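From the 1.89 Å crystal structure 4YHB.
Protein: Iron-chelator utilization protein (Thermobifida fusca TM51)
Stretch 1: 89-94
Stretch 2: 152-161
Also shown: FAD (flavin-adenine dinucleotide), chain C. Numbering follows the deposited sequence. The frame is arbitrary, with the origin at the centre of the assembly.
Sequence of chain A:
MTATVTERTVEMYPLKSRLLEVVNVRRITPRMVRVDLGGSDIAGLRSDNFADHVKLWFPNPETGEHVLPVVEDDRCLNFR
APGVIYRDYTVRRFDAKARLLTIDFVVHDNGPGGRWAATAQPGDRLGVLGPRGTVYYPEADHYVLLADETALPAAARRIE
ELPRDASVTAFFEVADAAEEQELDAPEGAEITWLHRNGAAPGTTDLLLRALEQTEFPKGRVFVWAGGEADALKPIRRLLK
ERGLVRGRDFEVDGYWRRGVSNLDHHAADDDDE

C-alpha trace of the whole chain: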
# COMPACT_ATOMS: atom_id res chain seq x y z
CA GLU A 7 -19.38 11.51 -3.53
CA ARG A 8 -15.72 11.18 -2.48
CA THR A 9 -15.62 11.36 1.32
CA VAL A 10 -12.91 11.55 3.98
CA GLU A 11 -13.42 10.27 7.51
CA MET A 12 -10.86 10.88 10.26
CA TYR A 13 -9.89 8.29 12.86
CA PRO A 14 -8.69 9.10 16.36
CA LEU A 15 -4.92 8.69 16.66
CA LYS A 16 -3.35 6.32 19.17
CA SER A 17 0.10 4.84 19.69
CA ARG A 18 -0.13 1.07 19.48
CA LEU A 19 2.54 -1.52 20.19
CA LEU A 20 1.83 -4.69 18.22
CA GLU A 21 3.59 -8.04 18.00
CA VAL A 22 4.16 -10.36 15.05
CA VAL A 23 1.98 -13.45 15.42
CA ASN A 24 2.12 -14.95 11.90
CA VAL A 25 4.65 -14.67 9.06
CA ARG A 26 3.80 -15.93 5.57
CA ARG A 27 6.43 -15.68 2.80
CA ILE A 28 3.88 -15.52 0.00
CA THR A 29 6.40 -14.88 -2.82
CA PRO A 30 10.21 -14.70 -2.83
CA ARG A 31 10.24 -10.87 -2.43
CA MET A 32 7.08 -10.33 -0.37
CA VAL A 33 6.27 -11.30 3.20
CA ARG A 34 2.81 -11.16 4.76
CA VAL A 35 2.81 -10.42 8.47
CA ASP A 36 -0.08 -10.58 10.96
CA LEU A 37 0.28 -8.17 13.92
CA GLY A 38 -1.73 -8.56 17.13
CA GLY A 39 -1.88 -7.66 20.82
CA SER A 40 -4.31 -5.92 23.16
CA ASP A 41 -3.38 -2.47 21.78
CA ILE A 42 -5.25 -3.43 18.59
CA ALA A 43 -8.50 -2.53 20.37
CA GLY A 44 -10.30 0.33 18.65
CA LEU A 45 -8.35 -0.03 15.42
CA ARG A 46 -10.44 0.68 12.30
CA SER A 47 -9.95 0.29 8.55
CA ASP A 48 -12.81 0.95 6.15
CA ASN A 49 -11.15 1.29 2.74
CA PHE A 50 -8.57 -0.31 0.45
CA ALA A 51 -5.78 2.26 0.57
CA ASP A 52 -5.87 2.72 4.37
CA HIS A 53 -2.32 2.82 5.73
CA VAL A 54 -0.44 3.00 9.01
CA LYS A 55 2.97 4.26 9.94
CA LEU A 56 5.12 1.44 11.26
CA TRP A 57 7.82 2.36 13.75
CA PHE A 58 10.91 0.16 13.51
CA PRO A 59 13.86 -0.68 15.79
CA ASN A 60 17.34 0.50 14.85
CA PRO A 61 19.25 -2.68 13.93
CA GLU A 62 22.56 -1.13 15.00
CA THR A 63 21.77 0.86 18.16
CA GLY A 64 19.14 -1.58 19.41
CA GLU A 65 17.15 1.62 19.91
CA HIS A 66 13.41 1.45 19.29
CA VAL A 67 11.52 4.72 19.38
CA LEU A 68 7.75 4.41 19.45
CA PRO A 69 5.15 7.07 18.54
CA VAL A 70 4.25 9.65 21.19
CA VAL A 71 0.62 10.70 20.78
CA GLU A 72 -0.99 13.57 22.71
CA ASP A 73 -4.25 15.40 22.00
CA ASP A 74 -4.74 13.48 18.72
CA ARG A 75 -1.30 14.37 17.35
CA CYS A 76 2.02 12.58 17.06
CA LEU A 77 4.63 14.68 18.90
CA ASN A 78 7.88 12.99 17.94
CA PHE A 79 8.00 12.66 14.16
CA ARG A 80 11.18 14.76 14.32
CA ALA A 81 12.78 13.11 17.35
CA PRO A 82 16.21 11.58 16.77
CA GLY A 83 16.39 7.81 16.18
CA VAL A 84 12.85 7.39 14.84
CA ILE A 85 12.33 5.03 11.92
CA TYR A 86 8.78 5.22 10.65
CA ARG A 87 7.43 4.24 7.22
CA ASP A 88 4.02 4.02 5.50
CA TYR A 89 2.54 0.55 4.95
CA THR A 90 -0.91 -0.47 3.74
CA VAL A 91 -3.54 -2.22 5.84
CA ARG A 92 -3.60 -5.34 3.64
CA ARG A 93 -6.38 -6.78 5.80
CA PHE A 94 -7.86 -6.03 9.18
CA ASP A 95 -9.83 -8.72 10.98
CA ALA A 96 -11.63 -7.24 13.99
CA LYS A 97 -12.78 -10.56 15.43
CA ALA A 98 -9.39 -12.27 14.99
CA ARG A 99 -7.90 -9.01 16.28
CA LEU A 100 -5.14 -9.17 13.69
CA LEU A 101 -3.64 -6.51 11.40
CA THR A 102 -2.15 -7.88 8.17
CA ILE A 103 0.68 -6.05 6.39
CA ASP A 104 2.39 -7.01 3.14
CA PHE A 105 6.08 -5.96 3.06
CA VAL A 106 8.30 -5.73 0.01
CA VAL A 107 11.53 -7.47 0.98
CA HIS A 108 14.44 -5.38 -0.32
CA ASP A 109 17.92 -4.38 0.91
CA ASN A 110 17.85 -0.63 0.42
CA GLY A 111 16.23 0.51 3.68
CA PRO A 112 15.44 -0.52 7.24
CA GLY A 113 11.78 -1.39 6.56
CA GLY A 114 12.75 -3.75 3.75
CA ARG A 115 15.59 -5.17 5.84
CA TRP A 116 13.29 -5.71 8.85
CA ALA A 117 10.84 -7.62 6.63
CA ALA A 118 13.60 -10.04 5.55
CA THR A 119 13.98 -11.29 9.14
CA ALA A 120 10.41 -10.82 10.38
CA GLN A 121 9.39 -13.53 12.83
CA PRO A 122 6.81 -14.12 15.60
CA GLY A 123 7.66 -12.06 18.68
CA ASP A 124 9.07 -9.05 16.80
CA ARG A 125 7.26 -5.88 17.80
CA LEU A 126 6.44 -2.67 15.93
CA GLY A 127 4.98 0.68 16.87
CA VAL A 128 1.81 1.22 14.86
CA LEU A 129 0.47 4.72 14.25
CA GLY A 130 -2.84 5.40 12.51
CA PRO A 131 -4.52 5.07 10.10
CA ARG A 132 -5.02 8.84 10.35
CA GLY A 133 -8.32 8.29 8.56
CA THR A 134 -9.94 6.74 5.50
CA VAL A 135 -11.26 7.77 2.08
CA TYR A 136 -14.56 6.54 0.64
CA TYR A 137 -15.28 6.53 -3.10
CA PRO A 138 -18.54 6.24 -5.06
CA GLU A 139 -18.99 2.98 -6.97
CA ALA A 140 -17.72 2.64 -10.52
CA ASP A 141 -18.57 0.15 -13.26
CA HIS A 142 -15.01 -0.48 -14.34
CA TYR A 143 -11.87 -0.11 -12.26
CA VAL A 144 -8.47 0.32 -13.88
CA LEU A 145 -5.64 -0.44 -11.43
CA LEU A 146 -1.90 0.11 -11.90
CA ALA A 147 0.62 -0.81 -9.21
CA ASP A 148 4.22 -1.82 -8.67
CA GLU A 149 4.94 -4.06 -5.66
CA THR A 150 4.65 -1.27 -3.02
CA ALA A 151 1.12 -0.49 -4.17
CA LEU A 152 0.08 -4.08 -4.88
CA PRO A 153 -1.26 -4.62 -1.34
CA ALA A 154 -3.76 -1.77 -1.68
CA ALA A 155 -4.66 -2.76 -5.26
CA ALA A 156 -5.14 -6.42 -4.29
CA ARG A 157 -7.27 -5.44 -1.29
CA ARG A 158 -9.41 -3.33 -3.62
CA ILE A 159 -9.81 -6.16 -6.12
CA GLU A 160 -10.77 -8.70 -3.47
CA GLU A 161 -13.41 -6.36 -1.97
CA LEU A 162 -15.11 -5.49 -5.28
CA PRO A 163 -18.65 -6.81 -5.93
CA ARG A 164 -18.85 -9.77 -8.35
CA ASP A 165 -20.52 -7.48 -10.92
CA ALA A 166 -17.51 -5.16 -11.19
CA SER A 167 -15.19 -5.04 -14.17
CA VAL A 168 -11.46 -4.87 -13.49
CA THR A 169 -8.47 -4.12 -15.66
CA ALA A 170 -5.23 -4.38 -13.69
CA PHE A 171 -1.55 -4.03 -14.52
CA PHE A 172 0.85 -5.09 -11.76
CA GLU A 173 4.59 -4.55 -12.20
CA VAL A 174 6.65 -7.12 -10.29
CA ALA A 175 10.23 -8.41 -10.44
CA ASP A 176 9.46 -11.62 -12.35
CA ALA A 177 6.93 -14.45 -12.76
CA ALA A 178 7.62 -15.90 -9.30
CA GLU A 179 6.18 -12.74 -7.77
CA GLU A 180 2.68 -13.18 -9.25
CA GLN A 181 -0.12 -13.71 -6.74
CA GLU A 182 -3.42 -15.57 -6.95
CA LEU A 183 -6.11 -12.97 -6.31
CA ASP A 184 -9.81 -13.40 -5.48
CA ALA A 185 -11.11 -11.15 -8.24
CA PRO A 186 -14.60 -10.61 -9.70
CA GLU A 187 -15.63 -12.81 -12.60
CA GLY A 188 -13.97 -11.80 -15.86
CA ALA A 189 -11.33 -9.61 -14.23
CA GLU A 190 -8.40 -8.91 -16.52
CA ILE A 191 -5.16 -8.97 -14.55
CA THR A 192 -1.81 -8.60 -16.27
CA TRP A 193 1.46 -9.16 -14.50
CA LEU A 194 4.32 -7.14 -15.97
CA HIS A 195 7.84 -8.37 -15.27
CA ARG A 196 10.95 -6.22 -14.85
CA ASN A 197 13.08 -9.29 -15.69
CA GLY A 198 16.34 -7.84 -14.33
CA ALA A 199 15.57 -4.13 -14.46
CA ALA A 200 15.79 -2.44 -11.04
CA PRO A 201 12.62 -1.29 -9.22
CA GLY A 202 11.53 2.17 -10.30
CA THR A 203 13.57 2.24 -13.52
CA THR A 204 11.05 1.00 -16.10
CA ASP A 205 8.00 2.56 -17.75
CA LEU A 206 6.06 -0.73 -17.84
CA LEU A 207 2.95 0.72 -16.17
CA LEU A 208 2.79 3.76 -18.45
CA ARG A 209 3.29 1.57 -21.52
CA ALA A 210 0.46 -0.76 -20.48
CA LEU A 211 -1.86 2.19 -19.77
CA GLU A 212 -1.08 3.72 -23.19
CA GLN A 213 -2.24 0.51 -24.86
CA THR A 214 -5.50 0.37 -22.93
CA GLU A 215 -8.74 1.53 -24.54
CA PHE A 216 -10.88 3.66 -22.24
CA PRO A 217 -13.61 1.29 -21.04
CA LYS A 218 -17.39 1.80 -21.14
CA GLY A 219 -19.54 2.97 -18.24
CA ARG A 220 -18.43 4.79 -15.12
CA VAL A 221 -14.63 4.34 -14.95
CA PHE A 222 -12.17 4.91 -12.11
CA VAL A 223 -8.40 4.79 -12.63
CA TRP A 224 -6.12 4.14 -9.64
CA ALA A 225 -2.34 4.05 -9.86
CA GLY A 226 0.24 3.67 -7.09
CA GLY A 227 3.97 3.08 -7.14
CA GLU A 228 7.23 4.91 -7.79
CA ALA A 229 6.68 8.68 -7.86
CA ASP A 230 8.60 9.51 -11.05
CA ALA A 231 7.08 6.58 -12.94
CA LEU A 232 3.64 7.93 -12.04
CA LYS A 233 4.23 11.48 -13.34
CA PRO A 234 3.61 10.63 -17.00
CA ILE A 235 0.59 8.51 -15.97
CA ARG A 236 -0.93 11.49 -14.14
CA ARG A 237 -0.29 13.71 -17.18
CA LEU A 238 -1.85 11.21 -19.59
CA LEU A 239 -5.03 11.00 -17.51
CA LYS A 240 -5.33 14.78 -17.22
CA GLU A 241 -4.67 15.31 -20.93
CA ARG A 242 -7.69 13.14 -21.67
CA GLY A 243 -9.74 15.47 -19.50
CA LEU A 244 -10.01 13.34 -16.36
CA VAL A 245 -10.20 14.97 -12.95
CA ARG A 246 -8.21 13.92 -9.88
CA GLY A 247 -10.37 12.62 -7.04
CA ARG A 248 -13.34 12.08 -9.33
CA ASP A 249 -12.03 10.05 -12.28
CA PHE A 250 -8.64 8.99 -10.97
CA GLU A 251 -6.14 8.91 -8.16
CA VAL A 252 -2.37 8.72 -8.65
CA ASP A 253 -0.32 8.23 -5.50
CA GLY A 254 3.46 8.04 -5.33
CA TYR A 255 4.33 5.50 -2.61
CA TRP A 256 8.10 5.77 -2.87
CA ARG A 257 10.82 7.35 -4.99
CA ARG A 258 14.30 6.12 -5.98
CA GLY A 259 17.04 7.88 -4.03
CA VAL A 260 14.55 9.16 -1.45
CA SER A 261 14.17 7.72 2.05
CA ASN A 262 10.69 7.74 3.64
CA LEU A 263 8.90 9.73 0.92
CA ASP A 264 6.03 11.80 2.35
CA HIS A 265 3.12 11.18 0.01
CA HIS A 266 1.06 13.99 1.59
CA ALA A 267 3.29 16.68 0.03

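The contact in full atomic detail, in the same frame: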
# COMPACT_ATOMS: atom_id res chain seq x y z
N TYR A 89 2.90 1.86 5.48
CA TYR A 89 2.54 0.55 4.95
C TYR A 89 1.02 0.42 4.92
O TYR A 89 0.31 0.91 5.81
CB TYR A 89 3.16 -0.60 5.78
CG TYR A 89 4.63 -0.80 5.49
CD1 TYR A 89 5.60 -0.14 6.24
CD2 TYR A 89 5.06 -1.62 4.44
CE1 TYR A 89 6.94 -0.30 5.98
CE2 TYR A 89 6.42 -1.79 4.16
CZ TYR A 89 7.35 -1.12 4.94
OH TYR A 89 8.70 -1.25 4.70
N THR A 90 0.52 -0.27 3.91
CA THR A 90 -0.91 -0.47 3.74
C THR A 90 -1.50 -1.48 4.73
O THR A 90 -0.85 -2.46 5.10
CB THR A 90 -1.21 -0.95 2.30
OG1 THR A 90 -0.75 0.05 1.38
CG2 THR A 90 -2.71 -1.21 2.09
N VAL A 91 -2.73 -1.21 5.17
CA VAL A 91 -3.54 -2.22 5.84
C VAL A 91 -4.00 -3.22 4.79
O VAL A 91 -4.99 -2.99 4.11
CB VAL A 91 -4.77 -1.59 6.55
CG1 VAL A 91 -5.62 -2.68 7.22
CG2 VAL A 91 -4.30 -0.57 7.56
N ARG A 92 -3.25 -4.31 4.63
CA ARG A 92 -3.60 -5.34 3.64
C ARG A 92 -4.92 -6.01 3.99
O ARG A 92 -5.75 -6.25 3.12
CB ARG A 92 -2.49 -6.39 3.54
CG ARG A 92 -2.77 -7.50 2.50
CD ARG A 92 -2.95 -6.94 1.09
NE ARG A 92 -3.35 -7.99 0.14
CZ ARG A 92 -4.59 -8.44 0.02
NH1 ARG A 92 -5.55 -7.95 0.80
NH2 ARG A 92 -4.88 -9.39 -0.85
N ARG A 93 -5.10 -6.33 5.27
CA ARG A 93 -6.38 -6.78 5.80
C ARG A 93 -6.45 -6.42 7.27
O ARG A 93 -5.42 -6.36 7.96
CB ARG A 93 -6.58 -8.30 5.65
CG ARG A 93 -6.61 -8.86 4.21
CD ARG A 93 -7.14 -10.30 4.16
NE ARG A 93 -7.09 -10.85 2.81
CZ ARG A 93 -6.32 -11.88 2.44
NH1 ARG A 93 -5.55 -12.49 3.33
NH2 ARG A 93 -6.35 -12.30 1.18
N PHE A 94 -7.66 -6.17 7.75
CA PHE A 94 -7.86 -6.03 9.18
C PHE A 94 -9.04 -6.89 9.60
O PHE A 94 -10.15 -6.71 9.10
CB PHE A 94 -8.11 -4.58 9.58
CG PHE A 94 -8.51 -4.43 11.01
CD1 PHE A 94 -7.74 -4.98 12.02
CD2 PHE A 94 -9.67 -3.76 11.36
CE1 PHE A 94 -8.10 -4.86 13.36
CE2 PHE A 94 -10.03 -3.63 12.70
CZ PHE A 94 -9.25 -4.19 13.69
N LEU A 152 0.84 -2.86 -4.65
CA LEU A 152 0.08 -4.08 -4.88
C LEU A 152 -0.82 -4.47 -3.69
O LEU A 152 -1.94 -4.93 -3.91
CB LEU A 152 1.03 -5.25 -5.23
CG LEU A 152 0.40 -6.64 -5.45
CD1 LEU A 152 -0.74 -6.59 -6.47
CD2 LEU A 152 1.46 -7.66 -5.88
N PRO A 153 -0.35 -4.28 -2.44
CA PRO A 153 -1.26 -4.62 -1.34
C PRO A 153 -2.60 -3.87 -1.37
O PRO A 153 -3.65 -4.50 -1.19
CB PRO A 153 -0.47 -4.22 -0.09
CG PRO A 153 0.97 -4.45 -0.51
CD PRO A 153 1.02 -4.00 -1.95
N ALA A 154 -2.55 -2.56 -1.58
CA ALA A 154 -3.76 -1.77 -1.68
C ALA A 154 -4.59 -2.19 -2.89
O ALA A 154 -5.80 -2.37 -2.77
CB ALA A 154 -3.43 -0.28 -1.74
N ALA A 155 -3.95 -2.34 -4.05
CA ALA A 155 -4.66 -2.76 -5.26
C ALA A 155 -5.33 -4.13 -5.09
O ALA A 155 -6.48 -4.32 -5.50
CB ALA A 155 -3.72 -2.78 -6.48
N ALA A 156 -4.61 -5.08 -4.49
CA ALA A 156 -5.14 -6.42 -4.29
C ALA A 156 -6.30 -6.40 -3.30
O ALA A 156 -7.30 -7.10 -3.49
CB ALA A 156 -4.04 -7.37 -3.80
N ARG A 157 -6.18 -5.58 -2.25
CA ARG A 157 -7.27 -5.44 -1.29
C ARG A 157 -8.51 -4.90 -1.97
O ARG A 157 -9.62 -5.37 -1.73
CB ARG A 157 -6.88 -4.53 -0.11
CG ARG A 157 -8.06 -4.28 0.82
CD ARG A 157 -7.67 -3.56 2.09
NE ARG A 157 -8.87 -3.19 2.87
CZ ARG A 157 -8.84 -2.50 4.00
NH1 ARG A 157 -7.67 -2.11 4.50
NH2 ARG A 157 -9.97 -2.20 4.64
N ARG A 158 -8.32 -3.90 -2.83
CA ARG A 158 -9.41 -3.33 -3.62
C ARG A 158 -10.09 -4.39 -4.48
O ARG A 158 -11.31 -4.56 -4.44
CB ARG A 158 -8.87 -2.20 -4.50
CG ARG A 158 -9.88 -1.60 -5.47
CD ARG A 158 -11.07 -1.09 -4.71
NE ARG A 158 -11.54 0.21 -5.19
CZ ARG A 158 -12.68 0.75 -4.78
NH1 ARG A 158 -13.44 0.08 -3.92
NH2 ARG A 158 -13.06 1.94 -5.23
N ILE A 159 -9.29 -5.12 -5.26
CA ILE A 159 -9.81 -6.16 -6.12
C ILE A 159 -10.62 -7.20 -5.35
O ILE A 159 -11.70 -7.60 -5.77
CB ILE A 159 -8.68 -6.86 -6.89
CG1 ILE A 159 -8.12 -5.91 -7.94
CG2 ILE A 159 -9.17 -8.10 -7.57
CD1 ILE A 159 -6.90 -6.43 -8.67
N GLU A 160 -10.11 -7.62 -4.19
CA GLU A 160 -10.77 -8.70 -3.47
C GLU A 160 -12.04 -8.23 -2.75
O GLU A 160 -12.86 -9.04 -2.35
CB GLU A 160 -9.78 -9.35 -2.49
CG GLU A 160 -8.69 -10.12 -3.25
CD GLU A 160 -7.77 -10.97 -2.38
OE1 GLU A 160 -7.62 -10.65 -1.17
OE2 GLU A 160 -7.19 -11.94 -2.92
N GLU A 161 -12.23 -6.91 -2.64
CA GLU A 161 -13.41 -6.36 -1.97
C GLU A 161 -14.49 -5.90 -2.97
O GLU A 161 -15.62 -5.57 -2.57
CB GLU A 161 -13.00 -5.20 -1.06
CG GLU A 161 -12.18 -5.67 0.14
CD GLU A 161 -11.70 -4.53 1.05
OE1 GLU A 161 -11.93 -3.34 0.73
OE2 GLU A 161 -11.08 -4.85 2.10
PA FAD C . 13.64 3.80 2.89
O1A FAD C . 14.58 4.17 4.05
O2A FAD C . 12.36 4.71 2.86
O5B FAD C . 14.42 4.13 1.51
C5B FAD C . 15.75 3.79 1.36
C4B FAD C . 16.05 3.60 -0.14
O4B FAD C . 15.41 2.46 -0.66
C3B FAD C . 15.63 4.73 -0.97
O3B FAD C . 16.62 4.90 -1.93
C2B FAD C . 14.41 4.31 -1.56
O2B FAD C . 14.17 4.84 -2.86
C1B FAD C . 14.58 2.85 -1.70
N9A FAD C . 13.35 2.07 -1.61
C8A FAD C . 12.31 2.28 -0.78
N7A FAD C . 11.39 1.33 -1.00
C5A FAD C . 11.87 0.49 -1.95
C6A FAD C . 11.37 -0.65 -2.57
N6A FAD C . 10.10 -1.17 -2.20
N1A FAD C . 12.11 -1.26 -3.51
C2A FAD C . 13.32 -0.79 -3.86
N3A FAD C . 13.83 0.31 -3.29
C4A FAD C . 13.11 0.96 -2.34
N1 FAD C . 5.46 -0.66 0.82
C2 FAD C . 5.27 -1.97 1.01
O2 FAD C . 6.20 -2.74 0.86
N3 FAD C . 4.02 -2.39 1.38
C4 FAD C . 2.99 -1.54 1.56
O4 FAD C . 1.91 -1.98 1.90
C4X FAD C . 3.16 -0.16 1.36
N5 FAD C . 2.15 0.76 1.52
C5X FAD C . 2.39 2.08 1.32
C6 FAD C . 1.37 3.02 1.49
C7 FAD C . 1.58 4.23 1.32
C7M FAD C . 0.38 5.17 1.53
C8 FAD C . 2.66 4.77 1.00
C8M FAD C . 2.86 6.24 0.79
C9 FAD C . 3.77 3.99 0.80
C9A FAD C . 3.77 2.47 0.94
N10 FAD C . 4.73 1.56 0.79
C10 FAD C . 4.46 0.25 0.98
C1' FAD C . 6.08 1.99 0.38
C2' FAD C . 7.01 2.15 1.55
O2' FAD C . 6.53 3.12 2.39
C3' FAD C . 8.43 2.54 0.99
O3' FAD C . 8.80 1.54 0.09
C4' FAD C . 9.47 2.83 2.03
O4' FAD C . 10.47 3.59 1.48
C5' FAD C . 10.14 1.57 2.60
O5' FAD C . 10.84 1.81 3.79
P FAD C . 12.39 1.46 3.78
O1P FAD C . 12.83 1.90 5.19
O2P FAD C . 12.45 -0.00 3.25
O3P FAD C . 13.48 2.21 2.92
O HOH W 1 0.01 -0.93 -1.03

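Stretch 1 is strand at Tyr89 and Thr90 and again at Arg93 and Phe94, with a turn between them at Arg92, whose phi/psi of -65/-43 is helical. Stretch 2 is a helix, held by regular i to i+4 backbone bonds such as Arg157 N to Pro153 O (2.9 Å). The backbones come nearest where the CA atoms of Arg92 and Pro153 lie 5.5 Å apart, with those of Thr90 and Ala154 at 6.3 Å. The helix residues of these two pairs, Pro153 and Ala154, are both compact, and the contact buries 411 Å² in all.

At the flavin end, Thr90 points toward the helix. Its CB lies 4.1 Å from Pro153 CB, and its CG2 packs 4.0 Å from Ala154 CB. A water donates to Thr90 OG1 (2.7 Å) and accepts from Ala154 N (3.1 Å), so an amide in the first turn of the helix, where no i to i+4 carbonyl from this stretch serves it, gains a partner. The same threonine gives its backbone N to FAD O4 (3.0 Å), and Pro153 CG sits 3.6 Å from that oxygen; one small residue thus joins cofactor and helix.

The middle is built by arginines reaching in both directions. Arg157 points toward stretch 1 with every chi angle near 180°, and this full extension carries its NH1 to Val91 O at 2.8 Å, a hydrogen bond near the plane of the guanidinium. Its NE meanwhile binds Glu161 OE2 (2.9 Å), a salt bridge one turn along the helix that helps steady the long side chain. Arg92 O is buried without a partner, with Arg157 CD 3.5 Å from it: a polar cost that the contact tolerates.

Arg92 starts with its CA-to-CB bond directed away, yet its chi2 near +60° helps bring the chain back over the helix. Its CD rests 3.9 Å from Pro153 CB, and its NH2 passes 3.7 Å from Ala156 CB. One guanidinium face covers the backbone at Ala156 and Arg157, and Ala156 offers only a methyl beside it, while the edge meets Glu160.

Glu160 closes the contact. Its OE1 accepts from Arg92 NH2 at 3.0 Å and from Arg93 NH2 at 3.1 Å, both bonds being parts of salt bridges. Consecutive arginines can therefore share one carboxylate oxygen: the first lies buried along the helix, while the second, exposed, reaches the same oxygen with its end, although its CA-to-CB bond points away.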